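Side-chain contacts in rutinosidase (Aspergillus niger, PDB 6I1A), which hydrolyses glycosidic bonds as a secreted family 5 glycoside hydrolase, releasing the disaccharide rutinose from rutinosides: residues A[88-93]-A[298-303]; A[101-106]-A[138-143]; A[146-151]-A[192-197]; A[218-223]-A[253-258]; A[286-291]-A[325-330]. One frame throughout, in Å; residues are numbered along the deposited sequence.

Contact 1. Residues A[88-93]-A[298-303]; sequences ITVLRI and PVFVGE
R92 and E303 meet in the lumen of the (beta/alpha)8 barrel, in the pocket region where family 5 hydrolases keep their active site; E303 probably corresponds to the family's nucleophile. R92 reaches it with its chain stretched from CG to NE, CG lying trans to the backbone nitrogen (chi1 177°). NH1 gives a salt-bridge hydrogen bond to E303 OE2, with R92 NH1 to E303 OE2 at 2.8 Å, taking the lone pair that faces away from OE1. The acceptor sits somewhat out of the guanidinium plane, and the two flat groups are turned 59° against each other, so the grip is single-pronged. On the way, R92 CD passes G302 O at 3.5 Å. One layer down, V90 and F300 point at each other from opposing strands, V90 CG1 reaching F300 CZ at 4.1 Å. All three guanidinium nitrogens have further partners: NE E190, NH2 D264 and N193, NH1 N26. E303 OE1 is hydrogen-bonded to Y268 OH, so that both carboxylate oxygens have a partner. Strand 90-95 and strand 299-308 are not neighbours in the barrel wall: their short segments pass 9.0 Å apart at 51°, facing each other across the interior, with strands 131-136, 261-269 and 334-337 supplying side chains around them.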
# COMPACT_ATOMS: atom_id res chain seq x y z
N ILE A 88 -4.09 -5.27 -30.97
CA ILE A 88 -3.06 -6.00 -30.16
C ILE A 88 -1.81 -6.19 -31.02
O ILE A 88 -1.89 -6.68 -32.18
CB ILE A 88 -3.61 -7.32 -29.65
CG1 ILE A 88 -4.75 -7.08 -28.65
CG2 ILE A 88 -2.57 -8.25 -29.06
CD1 ILE A 88 -4.33 -6.26 -27.43
N THR A 89 -0.65 -5.90 -30.41
CA THR A 89 0.65 -6.11 -31.07
C THR A 89 1.64 -6.89 -30.20
O THR A 89 2.77 -7.15 -30.67
CB THR A 89 1.32 -4.79 -31.42
OG1 THR A 89 1.56 -4.03 -30.26
CG2 THR A 89 0.51 -3.99 -32.41
N VAL A 90 1.25 -7.34 -29.01
CA VAL A 90 2.12 -8.15 -28.11
C VAL A 90 1.31 -9.27 -27.53
O VAL A 90 0.14 -9.02 -27.10
CB VAL A 90 2.66 -7.27 -26.98
CG1 VAL A 90 3.49 -8.08 -26.00
CG2 VAL A 90 3.46 -6.11 -27.54
N LEU A 91 1.86 -10.47 -27.47
CA LEU A 91 1.24 -11.61 -26.80
C LEU A 91 2.13 -12.03 -25.66
O LEU A 91 3.30 -12.37 -25.91
CB LEU A 91 1.00 -12.79 -27.74
CG LEU A 91 0.14 -12.52 -28.98
CD1 LEU A 91 0.13 -13.70 -29.93
CD2 LEU A 91 -1.26 -12.13 -28.59
N ARG A 92 1.63 -12.01 -24.45
CA ARG A 92 2.35 -12.60 -23.31
C ARG A 92 1.77 -13.97 -23.09
O ARG A 92 0.52 -14.13 -22.98
CB ARG A 92 2.20 -11.75 -22.06
CG ARG A 92 2.87 -12.36 -20.84
CD ARG A 92 3.05 -11.38 -19.72
NE ARG A 92 3.71 -11.85 -18.51
CZ ARG A 92 3.14 -12.36 -17.43
NH1 ARG A 92 1.82 -12.55 -17.35
NH2 ARG A 92 3.91 -12.61 -16.36
N ILE A 93 2.60 -15.01 -23.08
CA ILE A 93 2.16 -16.40 -23.07
C ILE A 93 2.67 -17.12 -21.83
O ILE A 93 3.84 -17.58 -21.80
CB ILE A 93 2.52 -17.16 -24.37
CG1 ILE A 93 2.16 -16.36 -25.62
CG2 ILE A 93 1.86 -18.51 -24.31
CD1 ILE A 93 2.44 -17.04 -26.93
N PRO A 298 13.50 0.15 -18.65
CA PRO A 298 12.13 0.26 -19.13
C PRO A 298 11.23 -0.68 -18.31
O PRO A 298 11.68 -1.69 -17.73
CB PRO A 298 12.18 -0.14 -20.58
CG PRO A 298 13.43 -1.03 -20.68
CD PRO A 298 14.36 -0.46 -19.64
N VAL A 299 9.93 -0.35 -18.28
CA VAL A 299 8.88 -1.08 -17.56
C VAL A 299 7.76 -1.42 -18.55
O VAL A 299 7.38 -0.59 -19.36
CB VAL A 299 8.35 -0.26 -16.39
CG1 VAL A 299 7.12 -0.89 -15.70
CG2 VAL A 299 9.46 -0.03 -15.37
N PHE A 300 7.24 -2.61 -18.44
CA PHE A 300 6.03 -3.05 -19.17
C PHE A 300 5.03 -3.59 -18.14
O PHE A 300 5.42 -4.35 -17.27
CB PHE A 300 6.41 -4.13 -20.15
CG PHE A 300 5.32 -4.64 -21.07
CD1 PHE A 300 4.87 -3.84 -22.11
CD2 PHE A 300 4.74 -5.88 -20.91
CE1 PHE A 300 3.86 -4.28 -22.97
CE2 PHE A 300 3.74 -6.34 -21.75
CZ PHE A 300 3.34 -5.54 -22.80
N VAL A 301 3.75 -3.21 -18.24
CA VAL A 301 2.73 -3.63 -17.27
C VAL A 301 2.19 -4.95 -17.79
O VAL A 301 1.20 -4.99 -18.56
CB VAL A 301 1.66 -2.56 -17.05
CG1 VAL A 301 0.61 -3.06 -16.08
CG2 VAL A 301 2.31 -1.31 -16.51
N GLY A 302 2.88 -6.05 -17.50
CA GLY A 302 2.55 -7.33 -18.13
C GLY A 302 1.26 -7.98 -17.69
O GLY A 302 0.84 -8.95 -18.38
N GLU A 303 0.68 -7.56 -16.60
CA GLU A 303 -0.65 -8.03 -16.19
C GLU A 303 -1.36 -6.86 -15.52
O GLU A 303 -0.77 -6.17 -14.67
CB GLU A 303 -0.64 -9.16 -15.18
CG GLU A 303 -0.06 -10.45 -15.69
CD GLU A 303 -0.24 -11.60 -14.72
OE1 GLU A 303 -1.11 -11.54 -13.77
OE2 GLU A 303 0.53 -12.59 -14.83

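Contact 2. Residues A[101-106]-A[138-143]; sequences IDLPSS and SLPGGV. With EDO (1,2-ethanediol), chain V.
A single proline ring, P140, carries one whole side of this contact, taking two aliphatic side chains with no hydrogen bond between the segments. L103 comes at the ring roughly at right angles and touches with one methyl: CD1 lies 3.7 Å from P140 CG and 3.8 Å from P140 CB. I101 adds a looser touch, its CD1 4.2 Å from P140 CG. P140 is the second residue of a type II turn, closed by G142 N to L139 O at 3.1 Å. G141 follows it with a positive phi (95°), the classic Pro-Gly pair of that turn. Across the contact, L103 opens a type I turn in which S106 N reaches L103 O at 3.2 Å. S105 OG, held between its own backbone N and carbonyl carbon (chi1 59°), is hydrogen-bonded to O1 of a 1,2-ethanediol at 3.0 Å. That molecule, probably from the crystallisation liquor, also packs on L103 CD1 and bonds to E150. Helix 161-179 underlies the apolar patch, with V170, Y166 and S167 beneath I101, L103 and P140. Turn-rich loops of this kind, after strands 90-95 and 131-136, form the C-terminal rim of a TIM barrel, where such enzymes hold their active site.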
# COMPACT_ATOMS: atom_id res chain seq x y z
N ILE A 101 10.31 -29.08 -19.50
CA ILE A 101 11.05 -30.23 -18.93
C ILE A 101 10.06 -31.17 -18.29
O ILE A 101 8.99 -30.74 -17.83
CB ILE A 101 12.10 -29.79 -17.93
CG1 ILE A 101 11.54 -29.29 -16.61
CG2 ILE A 101 13.11 -28.85 -18.60
CD1 ILE A 101 12.64 -29.16 -15.50
N ASP A 102 10.39 -32.45 -18.26
CA ASP A 102 9.51 -33.47 -17.69
C ASP A 102 10.19 -34.05 -16.47
O ASP A 102 11.09 -34.96 -16.64
CB ASP A 102 9.24 -34.53 -18.75
CG ASP A 102 8.29 -35.58 -18.31
OD1 ASP A 102 8.04 -35.71 -17.12
OD2 ASP A 102 7.72 -36.24 -19.23
N LEU A 103 9.93 -33.53 -15.30
CA LEU A 103 10.56 -34.01 -14.04
C LEU A 103 9.78 -35.16 -13.48
O LEU A 103 8.55 -35.15 -13.43
CB LEU A 103 10.63 -32.88 -13.01
CG LEU A 103 11.66 -31.82 -13.38
CD1 LEU A 103 11.44 -30.58 -12.50
CD2 LEU A 103 13.06 -32.37 -13.18
N PRO A 104 10.45 -36.23 -13.00
CA PRO A 104 9.75 -37.40 -12.47
C PRO A 104 9.00 -37.16 -11.15
O PRO A 104 8.22 -38.01 -10.77
CB PRO A 104 10.88 -38.43 -12.28
CG PRO A 104 12.12 -37.59 -12.10
CD PRO A 104 11.91 -36.37 -12.97
N SER A 105 9.24 -36.02 -10.50
CA SER A 105 8.55 -35.71 -9.22
C SER A 105 7.46 -34.65 -9.42
O SER A 105 6.93 -34.17 -8.40
CB SER A 105 9.54 -35.28 -8.17
OG SER A 105 10.25 -34.13 -8.60
N SER A 106 7.14 -34.30 -10.67
CA SER A 106 6.11 -33.26 -10.93
C SER A 106 4.79 -33.88 -11.38
O SER A 106 4.80 -34.71 -12.29
CB SER A 106 6.60 -32.27 -11.95
OG SER A 106 5.57 -31.34 -12.27
N SER A 138 5.44 -20.96 -13.71
CA SER A 138 5.86 -21.78 -12.57
C SER A 138 7.31 -22.22 -12.77
O SER A 138 7.75 -22.33 -13.91
CB SER A 138 4.98 -23.02 -12.41
OG SER A 138 4.70 -23.63 -13.66
N LEU A 139 7.96 -22.52 -11.66
CA LEU A 139 9.31 -23.17 -11.70
C LEU A 139 9.29 -24.33 -10.73
O LEU A 139 8.50 -24.39 -9.79
CB LEU A 139 10.42 -22.19 -11.32
CG LEU A 139 10.63 -21.01 -12.28
CD1 LEU A 139 11.64 -20.04 -11.70
CD2 LEU A 139 11.03 -21.51 -13.67
N PRO A 140 10.18 -25.33 -10.96
CA PRO A 140 10.24 -26.50 -10.11
C PRO A 140 10.34 -26.17 -8.63
O PRO A 140 11.13 -25.32 -8.21
CB PRO A 140 11.49 -27.25 -10.64
CG PRO A 140 11.52 -26.87 -12.12
CD PRO A 140 11.11 -25.41 -12.10
N GLY A 141 9.46 -26.77 -7.82
CA GLY A 141 9.39 -26.62 -6.38
C GLY A 141 8.40 -25.56 -5.90
O GLY A 141 7.96 -25.66 -4.77
N GLY A 142 8.06 -24.63 -6.77
CA GLY A 142 7.02 -23.66 -6.40
C GLY A 142 7.63 -22.35 -5.94
O GLY A 142 8.43 -22.34 -5.00
N VAL A 143 7.19 -21.24 -6.56
CA VAL A 143 7.80 -19.93 -6.28
C VAL A 143 6.90 -19.01 -5.43
O VAL A 143 7.39 -17.92 -5.09
CB VAL A 143 8.22 -19.18 -7.55
CG1 VAL A 143 9.22 -19.99 -8.38
CG2 VAL A 143 7.06 -18.82 -8.40
C1 EDO V . 8.99 -30.47 -9.26
O1 EDO V . 10.28 -31.14 -9.16
C2 EDO V . 7.95 -30.74 -8.18
O2 EDO V . 8.06 -29.98 -6.91

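Contact 3. Residues A[146-151]-A[192-197]; sequences LTIGEA and INEPAD. With EDO (1,2-ethanediol), chain I; EDO (1,2-ethanediol), chain K; EDO (1,2-ethanediol), chain V.
The N193-E194-P195 sequence here is the Asn-Glu-Pro signature of family 5 hydrolases, where the glutamate is as a rule the acid/base; I148, from the loop after strand 131-136, closes over it. One methyl does the touching: I148 CD1 lies 3.5 Å from E194 OE1 and 3.9 Å from N193 ND2. CG1 of I148 is wedged between the backbone N and the carbonyl carbon (chi1 52°), which throws the extended end of the chain onto these polar groups. The backbone beneath is a short 3-10 turn, with G149 N bonded to L146 O at 3.0 Å. E194 has a backbone in the left-handed region (phi 48°), and its straight side chain presents both oxygens to a 1,2-ethanediol, probably from the crystallisation liquor. The diol's O1 gives a hydrogen bond to E194 OE1 at 2.6 Å, and its O2 one to E194 OE2 at 2.7 Å. E194 OE2 is also bonded to H266 ND1, and N193 OD1 to R92. Behind them, A196 bonds through its backbone to V143. The carboxylate thus accepts from both hydroxyls of a diol, with I148 CD1 also close to O1, consistent with a site that can receive polyhydroxylic molecules.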
# COMPACT_ATOMS: atom_id res chain seq x y z
N LEU A 146 1.23 -20.79 -4.60
CA LEU A 146 -0.03 -20.69 -5.34
C LEU A 146 0.01 -21.64 -6.53
O LEU A 146 1.14 -22.02 -6.98
CB LEU A 146 -0.29 -19.27 -5.85
CG LEU A 146 -0.41 -18.23 -4.75
CD1 LEU A 146 -0.33 -16.85 -5.35
CD2 LEU A 146 -1.70 -18.41 -3.90
N THR A 147 -1.16 -21.94 -7.11
CA THR A 147 -1.19 -22.83 -8.30
C THR A 147 -0.28 -22.27 -9.41
O THR A 147 0.43 -23.06 -10.10
CB THR A 147 -2.63 -22.96 -8.85
OG1 THR A 147 -2.62 -23.85 -9.98
CG2 THR A 147 -3.27 -21.64 -9.19
N ILE A 148 -0.24 -20.96 -9.58
CA ILE A 148 0.49 -20.35 -10.70
C ILE A 148 2.00 -20.60 -10.54
O ILE A 148 2.69 -20.67 -11.57
CB ILE A 148 0.18 -18.87 -10.85
CG1 ILE A 148 0.37 -18.10 -9.56
CG2 ILE A 148 -1.25 -18.71 -11.37
CD1 ILE A 148 0.42 -16.57 -9.73
N GLY A 149 2.52 -20.76 -9.32
CA GLY A 149 3.95 -20.91 -9.06
C GLY A 149 4.41 -22.36 -9.21
O GLY A 149 5.65 -22.55 -9.25
N GLU A 150 3.49 -23.31 -9.16
CA GLU A 150 3.68 -24.78 -9.37
C GLU A 150 2.42 -25.46 -8.80
O GLU A 150 1.85 -26.34 -9.46
CB GLU A 150 4.88 -25.37 -8.64
CG GLU A 150 4.90 -26.91 -8.76
CD GLU A 150 6.15 -27.52 -8.17
OE1 GLU A 150 6.34 -27.57 -6.94
OE2 GLU A 150 7.02 -27.95 -8.99
N ALA A 151 2.08 -25.17 -7.56
CA ALA A 151 0.96 -25.81 -6.83
C ALA A 151 0.70 -25.06 -5.53
O ALA A 151 1.60 -24.45 -4.93
CB ALA A 151 1.28 -27.25 -6.51
N ILE A 192 10.60 -15.84 -14.60
CA ILE A 192 9.89 -16.09 -13.33
C ILE A 192 8.64 -15.20 -13.32
O ILE A 192 8.62 -14.16 -14.01
CB ILE A 192 10.80 -15.83 -12.10
CG1 ILE A 192 10.29 -16.53 -10.83
CG2 ILE A 192 11.05 -14.36 -11.87
CD1 ILE A 192 11.40 -16.69 -9.76
N ASN A 193 7.67 -15.61 -12.50
CA ASN A 193 6.41 -14.84 -12.35
C ASN A 193 6.01 -14.82 -10.89
O ASN A 193 5.85 -15.89 -10.27
CB ASN A 193 5.31 -15.49 -13.17
CG ASN A 193 4.02 -14.71 -13.05
OD1 ASN A 193 3.89 -13.67 -13.69
ND2 ASN A 193 3.08 -15.21 -12.24
N GLU A 194 5.88 -13.62 -10.29
CA GLU A 194 5.35 -13.40 -8.94
C GLU A 194 5.97 -14.33 -7.90
O GLU A 194 5.26 -14.95 -7.11
CB GLU A 194 3.82 -13.46 -8.96
CG GLU A 194 3.19 -12.39 -9.81
CD GLU A 194 1.66 -12.44 -9.80
OE1 GLU A 194 1.04 -13.21 -9.03
OE2 GLU A 194 1.06 -11.53 -10.50
N PRO A 195 7.32 -14.34 -7.78
CA PRO A 195 7.92 -15.06 -6.66
C PRO A 195 7.52 -14.39 -5.35
O PRO A 195 7.50 -13.15 -5.24
CB PRO A 195 9.44 -14.93 -6.94
CG PRO A 195 9.55 -13.63 -7.74
CD PRO A 195 8.30 -13.60 -8.58
N ALA A 196 7.23 -15.18 -4.32
CA ALA A 196 6.80 -14.67 -3.01
C ALA A 196 7.11 -15.73 -1.96
O ALA A 196 6.66 -16.85 -2.13
CB ALA A 196 5.36 -14.31 -3.06
N ASP A 197 7.84 -15.32 -0.91
CA ASP A 197 8.19 -16.23 0.19
C ASP A 197 7.50 -15.84 1.47
O ASP A 197 7.81 -16.50 2.53
CB ASP A 197 9.70 -16.32 0.42
CG ASP A 197 10.28 -15.05 0.94
OD1 ASP A 197 9.66 -14.00 0.73
OD2 ASP A 197 11.40 -15.08 1.53
C1 EDO I . -4.61 -21.26 -5.47
O1 EDO I . -3.32 -21.76 -5.33
C2 EDO I . -5.12 -20.85 -4.18
O2 EDO I . -5.38 -21.95 -3.31
C1 EDO K . -2.33 -12.69 -8.70
O1 EDO K . -1.48 -13.57 -9.36
C2 EDO K . -2.34 -11.37 -9.39
O2 EDO K . -1.12 -10.60 -9.20
C1 EDO V . 8.99 -30.47 -9.26
O1 EDO V . 10.28 -31.14 -9.16
C2 EDO V . 7.95 -30.74 -8.18
O2 EDO V . 8.06 -29.98 -6.91

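Contact 4. Residues A[218-223]-A[253-258]; sequences WVLKYI and GDFPAS
With CG trans to its backbone nitrogen (chi1 -180°) and a bend at chi2 (60°), L220 splays its two methyls so that each finds a different residue of the loop. CD1 meets the far end of the phenylalanine ring, with L220 CD1 to F255 CZ at 3.7 Å, and also lies 3.8 Å from D254 CB. CD2 sits over the flat of the aspartate carboxylate, 3.6 Å from D254 CG and at similar range from both carboxylate oxygens of that residue. F255 leaves its backbone at an angle to the helix, and its ring slides past L220 in the opposite direction to bring CZ in. I223, one helical turn on, completes the seat: its branch methyl CG2, not the longer arm, lies 3.9 Å from F255 CZ, while the longer arm leads away from the loop, its CD1 packing on I192. F255 is buried, and F297 packs on it as well. Two carbonyls of the loop are tied down from elsewhere, D254 O by R224 of the same helix and F255 O by K296. Helix 213-233 is thus joined to the connection from helix 248-252 into strand 261-269, while V219 and I223 pack on F241 of strand 239-241.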
# COMPACT_ATOMS: atom_id res chain seq x y z
N TRP A 218 17.63 -14.68 -3.28
CA TRP A 218 17.62 -15.92 -4.07
C TRP A 218 17.07 -15.58 -5.46
O TRP A 218 17.55 -16.07 -6.46
CB TRP A 218 16.82 -17.03 -3.37
CG TRP A 218 17.05 -18.34 -3.99
CD1 TRP A 218 16.25 -18.98 -4.89
CD2 TRP A 218 18.21 -19.16 -3.84
NE1 TRP A 218 16.81 -20.16 -5.26
CE2 TRP A 218 18.02 -20.31 -4.64
CE3 TRP A 218 19.36 -19.07 -3.05
CZ2 TRP A 218 18.94 -21.34 -4.72
CZ3 TRP A 218 20.26 -20.10 -3.13
CH2 TRP A 218 20.06 -21.22 -3.94
N VAL A 219 15.99 -14.78 -5.52
CA VAL A 219 15.46 -14.38 -6.83
C VAL A 219 16.57 -13.69 -7.62
O VAL A 219 16.70 -13.93 -8.84
CB VAL A 219 14.24 -13.47 -6.66
CG1 VAL A 219 13.85 -12.87 -8.00
CG2 VAL A 219 13.08 -14.26 -6.04
N LEU A 220 17.34 -12.77 -6.99
CA LEU A 220 18.42 -12.06 -7.70
C LEU A 220 19.50 -13.02 -8.22
O LEU A 220 19.96 -12.86 -9.34
CB LEU A 220 19.00 -10.98 -6.80
CG LEU A 220 20.13 -10.15 -7.41
CD1 LEU A 220 19.65 -9.45 -8.65
CD2 LEU A 220 20.64 -9.16 -6.41
N LYS A 221 19.87 -14.00 -7.42
CA LYS A 221 20.83 -15.03 -7.86
C LYS A 221 20.32 -15.67 -9.14
O LYS A 221 21.06 -15.90 -10.09
CB LYS A 221 21.03 -16.05 -6.73
CG LYS A 221 21.89 -17.24 -7.06
CD LYS A 221 21.82 -18.32 -5.97
CE LYS A 221 22.41 -19.66 -6.39
NZ LYS A 221 23.86 -19.49 -6.58
N TYR A 222 19.02 -16.03 -9.15
CA TYR A 222 18.43 -16.71 -10.31
C TYR A 222 18.40 -15.78 -11.51
O TYR A 222 18.80 -16.18 -12.62
CB TYR A 222 17.03 -17.19 -9.95
CG TYR A 222 16.26 -17.75 -11.10
CD1 TYR A 222 16.64 -18.89 -11.74
CD2 TYR A 222 15.11 -17.09 -11.58
CE1 TYR A 222 15.89 -19.42 -12.78
CE2 TYR A 222 14.38 -17.60 -12.65
CZ TYR A 222 14.75 -18.77 -13.25
OH TYR A 222 14.03 -19.32 -14.26
N ILE A 223 17.91 -14.55 -11.34
CA ILE A 223 17.82 -13.64 -12.51
C ILE A 223 19.22 -13.34 -13.08
O ILE A 223 19.41 -13.27 -14.29
CB ILE A 223 17.06 -12.37 -12.18
CG1 ILE A 223 15.62 -12.67 -11.72
CG2 ILE A 223 17.08 -11.45 -13.41
CD1 ILE A 223 14.76 -13.33 -12.79
N GLY A 253 19.33 -0.92 -8.58
CA GLY A 253 20.74 -0.88 -8.18
C GLY A 253 21.41 -2.20 -8.39
O GLY A 253 22.67 -2.25 -8.33
N ASP A 254 20.71 -3.28 -8.70
CA ASP A 254 21.33 -4.63 -8.80
C ASP A 254 21.82 -4.98 -10.19
O ASP A 254 22.45 -6.02 -10.35
CB ASP A 254 20.31 -5.71 -8.40
CG ASP A 254 19.90 -5.64 -6.94
OD1 ASP A 254 20.79 -5.31 -6.09
OD2 ASP A 254 18.73 -5.97 -6.64
N PHE A 255 21.53 -4.15 -11.22
CA PHE A 255 21.91 -4.40 -12.60
C PHE A 255 22.51 -3.15 -13.21
O PHE A 255 21.99 -2.07 -13.03
CB PHE A 255 20.68 -4.79 -13.44
CG PHE A 255 19.95 -5.96 -12.88
CD1 PHE A 255 18.92 -5.78 -11.99
CD2 PHE A 255 20.28 -7.24 -13.27
CE1 PHE A 255 18.24 -6.88 -11.48
CE2 PHE A 255 19.58 -8.32 -12.78
CZ PHE A 255 18.57 -8.13 -11.89
N PRO A 256 23.63 -3.28 -13.96
CA PRO A 256 24.13 -2.17 -14.76
C PRO A 256 23.12 -1.77 -15.84
O PRO A 256 22.46 -2.63 -16.38
CB PRO A 256 25.44 -2.66 -15.42
CG PRO A 256 25.45 -4.12 -15.16
CD PRO A 256 24.48 -4.46 -14.04
N ALA A 257 23.03 -0.48 -16.12
CA ALA A 257 22.07 0.05 -17.11
C ALA A 257 22.26 -0.58 -18.48
O ALA A 257 21.28 -0.63 -19.29
CB ALA A 257 22.22 1.56 -17.22
N SER A 258 23.47 -1.08 -18.82
CA SER A 258 23.71 -1.76 -20.12
C SER A 258 22.99 -3.12 -20.26
O SER A 258 22.93 -3.65 -21.38
CB SER A 258 25.22 -1.93 -20.32
OG SER A 258 25.77 -2.74 -19.33

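Contact 5. Residues A[286-291]-A[325-330]; sequences ADAREK and LETWSS. With EDO (1,2-ethanediol), chain Q; EDO (1,2-ethanediol), chain P.
One torsion each in T327 and W328 sets up the fit with A288 and D287. T327 turns CG2 trans to the backbone nitrogen and puts OG1 beside it (chi1 -58°), which directs the methyl at A288: CB to CG2 is 3.4 Å, a tight pair for two carbons. OG1 bonds to A323 O in the preceding turn. W328, with CG beside its backbone nitrogen (chi1 -51°), swings its six-membered edge across. D287 CB lies at that edge and in the ring plane, 3.8 Å from W328 CH2, and A288 CB lies 4.0 Å from W328 CZ3. The helix segments run side by side, axes 9.8 Å apart and only 3° from parallel, and A288 faces both the T327 methyl and the indole. D287 folds its carboxylate away from the contact: K291, its chain straightened, brings NZ to D287 OD1 at 2.8 Å, and OD2 is bonded to Y269 OH. W304 meets the indole edge-to-face, and R289 and E290 form salt bridges with E290 and R289 of the second subunit. Chemically, the interface is mainly apolar, with no hydrogen bond between the segments, and the buried D287, gripped at both oxygens, probably stays ionised with the lysine as counter-charge.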
# COMPACT_ATOMS: atom_id res chain seq x y z
N ALA A 286 -2.10 6.29 -9.80
CA ALA A 286 -1.22 6.16 -8.63
C ALA A 286 -0.13 5.10 -8.88
O ALA A 286 1.08 5.32 -8.62
CB ALA A 286 -2.02 5.84 -7.38
N ASP A 287 -0.51 3.96 -9.44
CA ASP A 287 0.45 2.91 -9.76
C ASP A 287 1.45 3.43 -10.76
O ASP A 287 2.66 3.18 -10.67
CB ASP A 287 -0.28 1.67 -10.29
CG ASP A 287 -0.99 0.86 -9.22
OD1 ASP A 287 -0.70 1.05 -8.00
OD2 ASP A 287 -1.81 0.02 -9.60
N ALA A 288 0.98 4.09 -11.82
CA ALA A 288 1.90 4.54 -12.85
C ALA A 288 2.86 5.60 -12.30
O ALA A 288 4.07 5.63 -12.66
CB ALA A 288 1.17 5.14 -14.05
N ARG A 289 2.37 6.54 -11.50
CA ARG A 289 3.20 7.63 -10.97
C ARG A 289 4.24 7.11 -9.99
O ARG A 289 5.38 7.66 -10.00
CB ARG A 289 2.38 8.71 -10.30
CG ARG A 289 1.57 9.52 -11.30
CD ARG A 289 0.99 10.80 -10.74
NE ARG A 289 -0.01 10.53 -9.71
CZ ARG A 289 -0.99 11.35 -9.42
NH1 ARG A 289 -1.13 12.50 -10.03
NH2 ARG A 289 -1.86 11.01 -8.49
N GLU A 290 3.92 6.09 -9.18
CA GLU A 290 4.83 5.71 -8.07
C GLU A 290 5.52 4.39 -8.32
O GLU A 290 6.47 4.08 -7.54
CB GLU A 290 4.04 5.62 -6.76
CG GLU A 290 3.11 6.77 -6.50
CD GLU A 290 3.71 8.17 -6.55
OE1 GLU A 290 4.96 8.34 -6.48
OE2 GLU A 290 2.92 9.16 -6.68
N LYS A 291 5.09 3.57 -9.29
CA LYS A 291 5.58 2.18 -9.41
C LYS A 291 6.16 1.95 -10.81
O LYS A 291 6.02 0.80 -11.31
CB LYS A 291 4.47 1.17 -9.08
CG LYS A 291 3.83 1.42 -7.73
CD LYS A 291 2.65 0.48 -7.42
CE LYS A 291 1.95 0.87 -6.15
NZ LYS A 291 0.74 0.07 -5.85
N LEU A 325 -5.02 1.68 -20.59
CA LEU A 325 -4.13 1.58 -21.75
C LEU A 325 -3.33 2.87 -21.94
O LEU A 325 -2.09 2.86 -22.16
CB LEU A 325 -4.92 1.29 -23.02
CG LEU A 325 -5.55 -0.09 -23.07
CD1 LEU A 325 -6.33 -0.27 -24.37
CD2 LEU A 325 -4.54 -1.21 -23.01
N GLU A 326 -4.01 4.00 -21.85
CA GLU A 326 -3.37 5.30 -22.09
C GLU A 326 -2.29 5.59 -21.02
O GLU A 326 -1.20 6.11 -21.34
CB GLU A 326 -4.38 6.47 -22.10
CG GLU A 326 -5.23 6.54 -23.34
CD GLU A 326 -6.35 7.56 -23.25
OE1 GLU A 326 -7.32 7.38 -24.04
OE2 GLU A 326 -6.31 8.43 -22.28
N THR A 327 -2.57 5.22 -19.77
CA THR A 327 -1.66 5.48 -18.65
C THR A 327 -0.42 4.60 -18.81
O THR A 327 0.68 5.10 -18.69
CB THR A 327 -2.38 5.26 -17.34
OG1 THR A 327 -3.55 6.09 -17.23
CG2 THR A 327 -1.46 5.58 -16.17
N TRP A 328 -0.62 3.32 -18.99
CA TRP A 328 0.56 2.43 -19.05
C TRP A 328 1.44 2.76 -20.24
O TRP A 328 2.68 2.50 -20.18
CB TRP A 328 0.16 0.97 -19.09
CG TRP A 328 -0.80 0.49 -18.05
CD1 TRP A 328 -1.92 -0.26 -18.27
CD2 TRP A 328 -0.82 0.78 -16.64
NE1 TRP A 328 -2.56 -0.52 -17.12
CE2 TRP A 328 -1.92 0.09 -16.07
CE3 TRP A 328 0.01 1.47 -15.76
CZ2 TRP A 328 -2.22 0.08 -14.70
CZ3 TRP A 328 -0.29 1.48 -14.41
CH2 TRP A 328 -1.38 0.80 -13.87
N SER A 329 0.88 3.23 -21.38
CA SER A 329 1.74 3.50 -22.56
C SER A 329 2.41 4.88 -22.48
O SER A 329 3.32 5.12 -23.33
CB SER A 329 0.98 3.26 -23.82
OG SER A 329 -0.10 4.14 -23.88
N SER A 330 2.00 5.71 -21.57
CA SER A 330 2.58 7.06 -21.36
C SER A 330 3.72 7.00 -20.36
O SER A 330 4.82 7.50 -20.66
CB SER A 330 1.58 8.06 -20.99
OG SER A 330 2.20 9.34 -21.03
C1 EDO Q . -0.87 10.42 -19.67
O1 EDO Q . -0.13 10.57 -20.85
C2 EDO Q . -1.87 9.34 -19.67
O2 EDO Q . -2.95 9.69 -20.53
C1 EDO P . 7.16 5.02 -4.17
O1 EDO P . 7.51 5.59 -5.45
C2 EDO P . 8.41 4.82 -3.38
O2 EDO P . 9.54 4.45 -4.17

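From the N terminus, strand 90-95 opens contact 1, which does not close until strand 299-308, 205 residues on, so contacts 2, 3 and 4 all nest within its loop. These three follow in series: contact 2 ties the loops after strands 90-95 and 131-136, contact 3 joins the next pair of loops, and contact 4 holds helix 213-233 to the connection before strand 261-269. Contact 5, between helices 280-290 and 317-331, starts inside the loop of contact 1 and ends beyond it, so the two cross. Contact 3 touches both contact 1 and contact 2, and P195 packing on V219 ties it to contact 4; V301 packs on W328, linking contacts 1 and 5.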